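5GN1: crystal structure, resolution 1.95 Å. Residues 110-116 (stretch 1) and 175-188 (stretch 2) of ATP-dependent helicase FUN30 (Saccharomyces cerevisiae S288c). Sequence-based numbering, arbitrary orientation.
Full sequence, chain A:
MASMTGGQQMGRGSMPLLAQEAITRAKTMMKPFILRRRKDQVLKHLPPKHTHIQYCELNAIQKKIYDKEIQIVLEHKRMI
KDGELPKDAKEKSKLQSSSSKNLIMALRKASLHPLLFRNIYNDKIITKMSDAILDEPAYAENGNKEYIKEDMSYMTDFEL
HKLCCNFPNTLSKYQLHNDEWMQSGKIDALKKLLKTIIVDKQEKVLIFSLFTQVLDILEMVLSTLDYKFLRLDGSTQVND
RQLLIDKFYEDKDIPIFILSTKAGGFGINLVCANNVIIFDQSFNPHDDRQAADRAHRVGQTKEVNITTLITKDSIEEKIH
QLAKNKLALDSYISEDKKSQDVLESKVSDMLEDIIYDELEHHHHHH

Stretch 1 (110-116) ASLHPLL
Stretch 2 175-188: QLHNDEWMQSGKID

Stretch 1 packs beside stretch 2 through S111 to L115, and the contact buries 427 Å², both sides summed. Register is set by three pairs: L115 CA to W181 CA at 7.0 Å, H113 CA to S184 CA at 5.4 Å, and L112 CA to K186 CA at 6.2 Å. The chains therefore run in opposite directions. No backbone-to-backbone hydrogen bond joins them; side chains of H113 and S184 make both cross-links.

In stretch 1, H113 is extended (phi/psi -167/130), and P114 to L116 form a 3-10 segment. L116 N donates to H113 O at 3.1 Å.

Stretch 2 begins away from the contact. L176 (phi/psi -74/135, rotamer m,t) points toward stretch 1, and its CD1 lies 4.1 Å from L115 CD1, an apolar contact.

H177, N178 and D179 make no contact. D179 has a left-handed backbone (57/33) that turns the chain into the 3-10 segment 180-182. N178 N donates to E180 OE1 at 2.9 Å, and M182 N to D179 O at 3.0 Å.

E180 (chi1 m, chi2 p) directs its side-chain end away from stretch 1, but its backbone stays close. Its C atom is 3.9 Å from L115 CD1.

W181 supplies the only stretch 2 acceptor in a hydrogen bond between the stretches. Its O takes a hydrogen bond from H113 NE2 at 2.7 Å, with an N-H...acceptor angle of 166°, so the bond is nearly linear. W181 O lies at the edge of the imidazole, near its plane. Its chi1 is p (47°) and chi2 93°; the indole end leads away. L115 CD1 packs against W181 CA at 3.6 Å and CB at 4.0 Å. L115 adopts m,t and points toward stretch 2, a good place for a buried aliphatic chain.

H113 has chi1 t (-152°) and chi2 -67°. Its other nitrogen, ND1, accepts from L115 N at 3.0 Å and 167°. Both ring nitrogens are thus used: one ties the ring to its own chain, the other to stretch 2. Histidine suits this site because one ring can donate and accept at once.

M182 points away. Q183 (-89/81) leaves the 3-10 segment and also sends its side-chain end away; its O is 3.5 Å from P114 CD.

S184 (-156/146, chi1 t) points toward stretch 1. Its OG donates to L112 O at 2.7 Å and accepts from K186 N at 3.2 Å, capping the helix that starts at G185. A small hydroxyl residue can do both. S184 CB sits over one face of the H113 ring, 3.9 Å from the centroid, a CH-pi contact.

G185 makes no contact. K186 (chi1 m, chi2 -138°, chi3 and chi4 t) runs along stretch 1: CG is 3.8 Å from S111 O, and NZ is 3.4 Å from L112 CD2. NZ is hydrogen-bonded elsewhere in the structure. L112 (-99/-55, m,t) is buried; its CA-to-CB bond points away from stretch 2, but its end comes nearer and sets CD2 beside the K186 chain. I187 (m,m) brings CG1 to 3.8 Å from H113 CD2. D188 is out of reach.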

ATOM      1  N   ALA A 110       1.931  -7.907  -1.760  1.00 18.94           N
ATOM      2  CA  ALA A 110       1.254  -9.050  -1.153  1.00 19.95           C
ATOM      3  C   ALA A 110       1.408  -9.050   0.370  1.00 18.39           C
ATOM      4  O   ALA A 110       0.506  -9.499   1.080  1.00 22.90           O
ATOM      5  CB  ALA A 110       1.786 -10.359  -1.762  1.00 19.58           C
ATOM      6  N   SER A 111       2.525  -8.537   0.883  1.00 18.91           N
ATOM      7  CA  SER A 111       2.682  -8.358   2.325  1.00 20.29           C
ATOM      8  C   SER A 111       1.722  -7.318   2.907  1.00 24.73           C
ATOM      9  O   SER A 111       1.563  -7.262   4.132  1.00 22.33           O
ATOM     10  CB  SER A 111       4.115  -7.928   2.646  1.00 19.53           C
ATOM     11  OG  SER A 111       5.076  -8.775   2.034  1.00 24.42           O
ATOM     12  N   LEU A 112       1.111  -6.472   2.070  1.00 20.26           N
ATOM     13  CA  LEU A 112       0.253  -5.373   2.515  1.00 20.05           C
ATOM     14  C   LEU A 112      -1.231  -5.700   2.447  1.00 21.66           C
ATOM     15  O   LEU A 112      -1.944  -5.545   3.446  1.00 19.75           O
ATOM     16  CB  LEU A 112       0.533  -4.114   1.679  1.00 14.83           C
ATOM     17  CG  LEU A 112       1.969  -3.638   1.793  1.00 20.14           C
ATOM     18  CD1 LEU A 112       2.249  -2.419   0.896  1.00 20.04           C
ATOM     19  CD2 LEU A 112       2.291  -3.362   3.262  1.00 25.19           C
ATOM     20  N   HIS A 113      -1.726  -6.114   1.274  1.00 16.15           N
ATOM     21  CA  HIS A 113      -3.163  -6.257   1.092  1.00 16.36           C
ATOM     22  C   HIS A 113      -3.526  -7.029  -0.173  1.00 20.02           C
ATOM     23  O   HIS A 113      -3.024  -6.714  -1.262  1.00 22.19           O
ATOM     24  CB  HIS A 113      -3.827  -4.875   1.054  1.00 17.27           C
ATOM     25  CG  HIS A 113      -5.241  -4.897   1.524  1.00 20.57           C
ATOM     26  ND1 HIS A 113      -6.237  -5.549   0.834  1.00 18.49           N
ATOM     27  CD2 HIS A 113      -5.822  -4.377   2.631  1.00 17.10           C
ATOM     28  CE1 HIS A 113      -7.375  -5.430   1.494  1.00 21.00           C
ATOM     29  NE2 HIS A 113      -7.147  -4.731   2.592  1.00 21.50           N
ATOM     30  N   PRO A 114      -4.388  -8.047  -0.063  1.00 23.84           N
ATOM     31  CA  PRO A 114      -4.841  -8.777  -1.264  1.00 26.77           C
ATOM     32  C   PRO A 114      -5.466  -7.901  -2.323  1.00 25.60           C
ATOM     33  O   PRO A 114      -5.369  -8.225  -3.515  1.00 21.39           O
ATOM     34  CB  PRO A 114      -5.876  -9.762  -0.705  1.00 22.78           C
ATOM     35  CG  PRO A 114      -5.429 -10.014   0.709  1.00 21.27           C
ATOM     36  CD  PRO A 114      -4.803  -8.710   1.187  1.00 21.73           C
ATOM     37  N   LEU A 115      -6.138  -6.815  -1.937  1.00 19.47           N
ATOM     38  CA  LEU A 115      -6.839  -6.029  -2.947  1.00 22.50           C
ATOM     39  C   LEU A 115      -5.902  -5.185  -3.787  1.00 23.31           C
ATOM     40  O   LEU A 115      -6.381  -4.408  -4.610  1.00 20.63           O
ATOM     41  CB  LEU A 115      -7.896  -5.125  -2.298  1.00 20.85           C
ATOM     42  CG  LEU A 115      -9.017  -5.864  -1.551  1.00 21.77           C
ATOM     43  CD1 LEU A 115     -10.083  -4.870  -1.055  1.00 23.64           C
ATOM     44  CD2 LEU A 115      -9.632  -6.968  -2.415  1.00 23.80           C
ATOM     45  N   LEU A 116      -4.593  -5.299  -3.579  1.00 19.91           N
ATOM     46  CA  LEU A 116      -3.597  -4.740  -4.480  1.00 19.95           C
ATOM     47  C   LEU A 116      -3.342  -5.647  -5.675  1.00 19.67           C
ATOM     48  O   LEU A 116      -2.417  -5.387  -6.453  1.00 20.73           O
ATOM     49  CB  LEU A 116      -2.282  -4.497  -3.730  1.00 17.77           C
ATOM     50  CG  LEU A 116      -2.337  -3.500  -2.571  1.00 19.32           C
ATOM     51  CD1 LEU A 116      -1.026  -3.553  -1.778  1.00 15.63           C
ATOM     52  CD2 LEU A 116      -2.652  -2.093  -3.094  1.00 15.95           C
ATOM     53  N   GLN A 175     -19.685  -4.404  -7.450  1.00 35.28           N
ATOM     54  CA  GLN A 175     -18.991  -3.789  -6.323  1.00 31.01           C
ATOM     55  C   GLN A 175     -18.709  -4.809  -5.226  1.00 34.10           C
ATOM     56  O   GLN A 175     -19.467  -5.758  -5.015  1.00 32.36           O
ATOM     57  CB  GLN A 175     -19.821  -2.665  -5.719  1.00 33.53           C
ATOM     58  CG  GLN A 175     -20.064  -1.481  -6.597  1.00 39.92           C
ATOM     59  CD  GLN A 175     -20.814  -0.388  -5.863  1.00 41.98           C
ATOM     60  OE1 GLN A 175     -21.116  -0.517  -4.669  1.00 43.27           O
ATOM     61  NE2 GLN A 175     -21.106   0.702  -6.564  1.00 44.37           N
ATOM     62  N   LEU A 176     -17.611  -4.597  -4.512  1.00 27.35           N
ATOM     63  CA  LEU A 176     -17.368  -5.359  -3.295  1.00 31.25           C
ATOM     64  C   LEU A 176     -18.293  -4.866  -2.188  1.00 31.04           C
ATOM     65  O   LEU A 176     -18.460  -3.659  -1.995  1.00 27.74           O
ATOM     66  CB  LEU A 176     -15.907  -5.226  -2.874  1.00 27.43           C
ATOM     67  CG  LEU A 176     -14.873  -5.606  -3.936  1.00 27.52           C
ATOM     68  CD1 LEU A 176     -13.458  -5.347  -3.422  1.00 26.53           C
ATOM     69  CD2 LEU A 176     -15.035  -7.068  -4.369  1.00 26.38           C
ATOM     70  N   HIS A 177     -18.913  -5.805  -1.458  1.00 27.95           N
ATOM     71  CA  HIS A 177     -19.804  -5.408  -0.373  1.00 26.87           C
ATOM     72  C   HIS A 177     -19.772  -6.408   0.771  1.00 30.41           C
ATOM     73  O   HIS A 177     -20.757  -6.549   1.502  1.00 32.49           O
ATOM     74  CB  HIS A 177     -21.245  -5.216  -0.881  1.00 37.76           C
ATOM     75  CG  HIS A 177     -21.845  -6.447  -1.483  1.00 30.79           C
ATOM     76  ND1 HIS A 177     -21.777  -6.726  -2.830  1.00 35.04           N
ATOM     77  CD2 HIS A 177     -22.519  -7.476  -0.918  1.00 33.11           C
ATOM     78  CE1 HIS A 177     -22.388  -7.872  -3.073  1.00 36.15           C
ATOM     79  NE2 HIS A 177     -22.843  -8.352  -1.928  1.00 42.23           N
ATOM     80  N   ASN A 178     -18.644  -7.083   0.958  1.00 26.29           N
ATOM     81  CA  ASN A 178     -18.484  -8.024   2.046  1.00 25.81           C
ATOM     82  C   ASN A 178     -17.240  -7.702   2.866  1.00 25.72           C
ATOM     83  O   ASN A 178     -16.556  -8.598   3.354  1.00 22.09           O
ATOM     84  CB  ASN A 178     -18.422  -9.451   1.515  1.00 31.50           C
ATOM     85  CG  ASN A 178     -19.059 -10.431   2.450  1.00 39.98           C
ATOM     86  OD1 ASN A 178     -20.265 -10.662   2.382  1.00 51.69           O
ATOM     87  ND2 ASN A 178     -18.264 -11.010   3.345  1.00 46.73           N
ATOM     88  N   ASP A 179     -16.923  -6.411   3.027  1.00 26.76           N
ATOM     89  CA  ASP A 179     -15.821  -5.984   3.894  1.00 23.87           C
ATOM     90  C   ASP A 179     -14.488  -6.611   3.490  1.00 26.60           C
ATOM     91  O   ASP A 179     -13.630  -6.868   4.339  1.00 24.14           O
ATOM     92  CB  ASP A 179     -16.123  -6.294   5.362  1.00 27.01           C
ATOM     93  CG  ASP A 179     -17.045  -5.283   5.991  1.00 29.18           C
ATOM     94  OD1 ASP A 179     -17.541  -4.401   5.269  1.00 32.21           O
ATOM     95  OD2 ASP A 179     -17.274  -5.372   7.212  1.00 37.94           O
ATOM     96  N   GLU A 180     -14.288  -6.837   2.187  1.00 22.29           N
ATOM     97  CA  GLU A 180     -13.051  -7.461   1.729  1.00 23.39           C
ATOM     98  C   GLU A 180     -11.832  -6.588   2.020  1.00 20.76           C
ATOM     99  O   GLU A 180     -10.717  -7.104   2.154  1.00 23.42           O
ATOM    100  CB  GLU A 180     -13.143  -7.762   0.226  1.00 24.10           C
ATOM    101  CG  GLU A 180     -14.124  -8.877  -0.159  1.00 24.75           C
ATOM    102  CD  GLU A 180     -15.543  -8.386  -0.432  1.00 31.14           C
ATOM    103  OE1 GLU A 180     -15.928  -7.289   0.042  1.00 24.99           O
ATOM    104  OE2 GLU A 180     -16.279  -9.110  -1.142  1.00 29.53           O
ATOM    105  N   TRP A 181     -12.020  -5.271   2.118  1.00 22.48           N
ATOM    106  CA  TRP A 181     -10.918  -4.371   2.452  1.00 23.14           C
ATOM    107  C   TRP A 181     -10.407  -4.568   3.875  1.00 23.21           C
ATOM    108  O   TRP A 181      -9.289  -4.132   4.173  1.00 21.43           O
ATOM    109  CB  TRP A 181     -11.347  -2.922   2.247  1.00 22.78           C
ATOM    110  CG  TRP A 181     -12.684  -2.595   2.842  1.00 22.92           C
ATOM    111  CD1 TRP A 181     -12.931  -2.081   4.089  1.00 21.69           C
ATOM    112  CD2 TRP A 181     -13.961  -2.744   2.207  1.00 24.16           C
ATOM    113  NE1 TRP A 181     -14.285  -1.899   4.267  1.00 22.93           N
ATOM    114  CE2 TRP A 181     -14.941  -2.312   3.133  1.00 24.24           C
ATOM    115  CE3 TRP A 181     -14.374  -3.220   0.953  1.00 21.80           C
ATOM    116  CZ2 TRP A 181     -16.320  -2.330   2.834  1.00 29.47           C
ATOM    117  CZ3 TRP A 181     -15.737  -3.243   0.658  1.00 25.34           C
ATOM    118  CH2 TRP A 181     -16.695  -2.794   1.598  1.00 25.34           C
ATOM    119  N   MET A 182     -11.187  -5.207   4.758  1.00 21.25           N
ATOM    120  CA  MET A 182     -10.706  -5.535   6.099  1.00 24.27           C
ATOM    121  C   MET A 182      -9.829  -6.780   6.131  1.00 24.18           C
ATOM    122  O   MET A 182      -9.139  -6.994   7.133  1.00 25.22           O
ATOM    123  CB  MET A 182     -11.877  -5.749   7.073  1.00 25.99           C
ATOM    124  CG  MET A 182     -12.900  -4.643   7.073  1.00 24.80           C
ATOM    125  SD  MET A 182     -12.145  -3.081   7.551  1.00 25.22           S
ATOM    126  CE  MET A 182     -11.893  -3.330   9.311  1.00 24.92           C
ATOM    127  N   GLN A 183      -9.830  -7.601   5.075  1.00 26.58           N
ATOM    128  CA  GLN A 183      -9.183  -8.918   5.123  1.00 28.33           C
ATOM    129  C   GLN A 183      -7.715  -8.817   4.712  1.00 25.89           C
ATOM    130  O   GLN A 183      -7.318  -9.126   3.585  1.00 26.59           O
ATOM    131  CB  GLN A 183      -9.931  -9.911   4.250  1.00 27.52           C
ATOM    132  CG  GLN A 183     -11.326 -10.227   4.742  1.00 33.80           C
ATOM    133  CD  GLN A 183     -12.025 -11.193   3.807  1.00 41.68           C
ATOM    134  OE1 GLN A 183     -11.572 -12.325   3.613  1.00 49.54           O
ATOM    135  NE2 GLN A 183     -13.124 -10.751   3.214  1.00 38.57           N
ATOM    136  N   SER A 184      -6.893  -8.413   5.676  1.00 20.00           N
ATOM    137  CA  SER A 184      -5.447  -8.385   5.538  1.00 21.54           C
ATOM    138  C   SER A 184      -4.852  -8.467   6.933  1.00 24.67           C
ATOM    139  O   SER A 184      -5.422  -7.933   7.883  1.00 25.10           O
ATOM    140  CB  SER A 184      -4.971  -7.110   4.835  1.00 22.61           C
ATOM    141  OG  SER A 184      -3.601  -6.866   5.084  1.00 21.72           O
ATOM    142  N   GLY A 185      -3.699  -9.136   7.050  1.00 25.16           N
ATOM    143  CA  GLY A 185      -3.032  -9.209   8.342  1.00 27.16           C
ATOM    144  C   GLY A 185      -2.562  -7.857   8.845  1.00 26.42           C
ATOM    145  O   GLY A 185      -2.512  -7.615  10.055  1.00 23.02           O
ATOM    146  N   LYS A 186      -2.206  -6.952   7.936  1.00 22.55           N
ATOM    147  CA  LYS A 186      -1.824  -5.625   8.399  1.00 22.92           C
ATOM    148  C   LYS A 186      -3.029  -4.828   8.874  1.00 22.05           C
ATOM    149  O   LYS A 186      -2.884  -3.956   9.740  1.00 23.29           O
ATOM    150  CB  LYS A 186      -1.075  -4.861   7.311  1.00 23.90           C
ATOM    151  CG  LYS A 186       0.340  -5.322   7.128  1.00 30.55           C
ATOM    152  CD  LYS A 186       1.275  -4.145   6.946  1.00 23.65           C
ATOM    153  CE  LYS A 186       2.671  -4.662   6.758  1.00 22.94           C
ATOM    154  NZ  LYS A 186       3.656  -3.629   6.362  1.00 23.82           N
ATOM    155  N   ILE A 187      -4.217  -5.098   8.329  1.00 23.14           N
ATOM    156  CA  ILE A 187      -5.405  -4.391   8.810  1.00 19.96           C
ATOM    157  C   ILE A 187      -5.803  -4.920  10.178  1.00 25.29           C
ATOM    158  O   ILE A 187      -6.182  -4.149  11.066  1.00 23.17           O
ATOM    159  CB  ILE A 187      -6.559  -4.490   7.794  1.00 20.26           C
ATOM    160  CG1 ILE A 187      -6.127  -3.909   6.440  1.00 19.40           C
ATOM    161  CG2 ILE A 187      -7.813  -3.763   8.316  1.00 21.22           C
ATOM    162  CD1 ILE A 187      -5.609  -2.467   6.480  1.00 19.37           C
ATOM    163  N   ASP A 188      -5.708  -6.241  10.377  1.00 24.58           N
ATOM    164  CA  ASP A 188      -5.919  -6.819  11.703  1.00 26.80           C
ATOM    165  C   ASP A 188      -5.043  -6.130  12.741  1.00 21.83           C
ATOM    166  O   ASP A 188      -5.522  -5.704  13.802  1.00 24.45           O
ATOM    167  CB  ASP A 188      -5.630  -8.325  11.682  1.00 23.18           C
ATOM    168  CG  ASP A 188      -6.710  -9.124  10.955  1.00 33.21           C
ATOM    169  OD1 ASP A 188      -7.872  -8.663  10.900  1.00 32.61           O
ATOM    170  OD2 ASP A 188      -6.394 -10.227  10.454  1.00 37.50           O
TER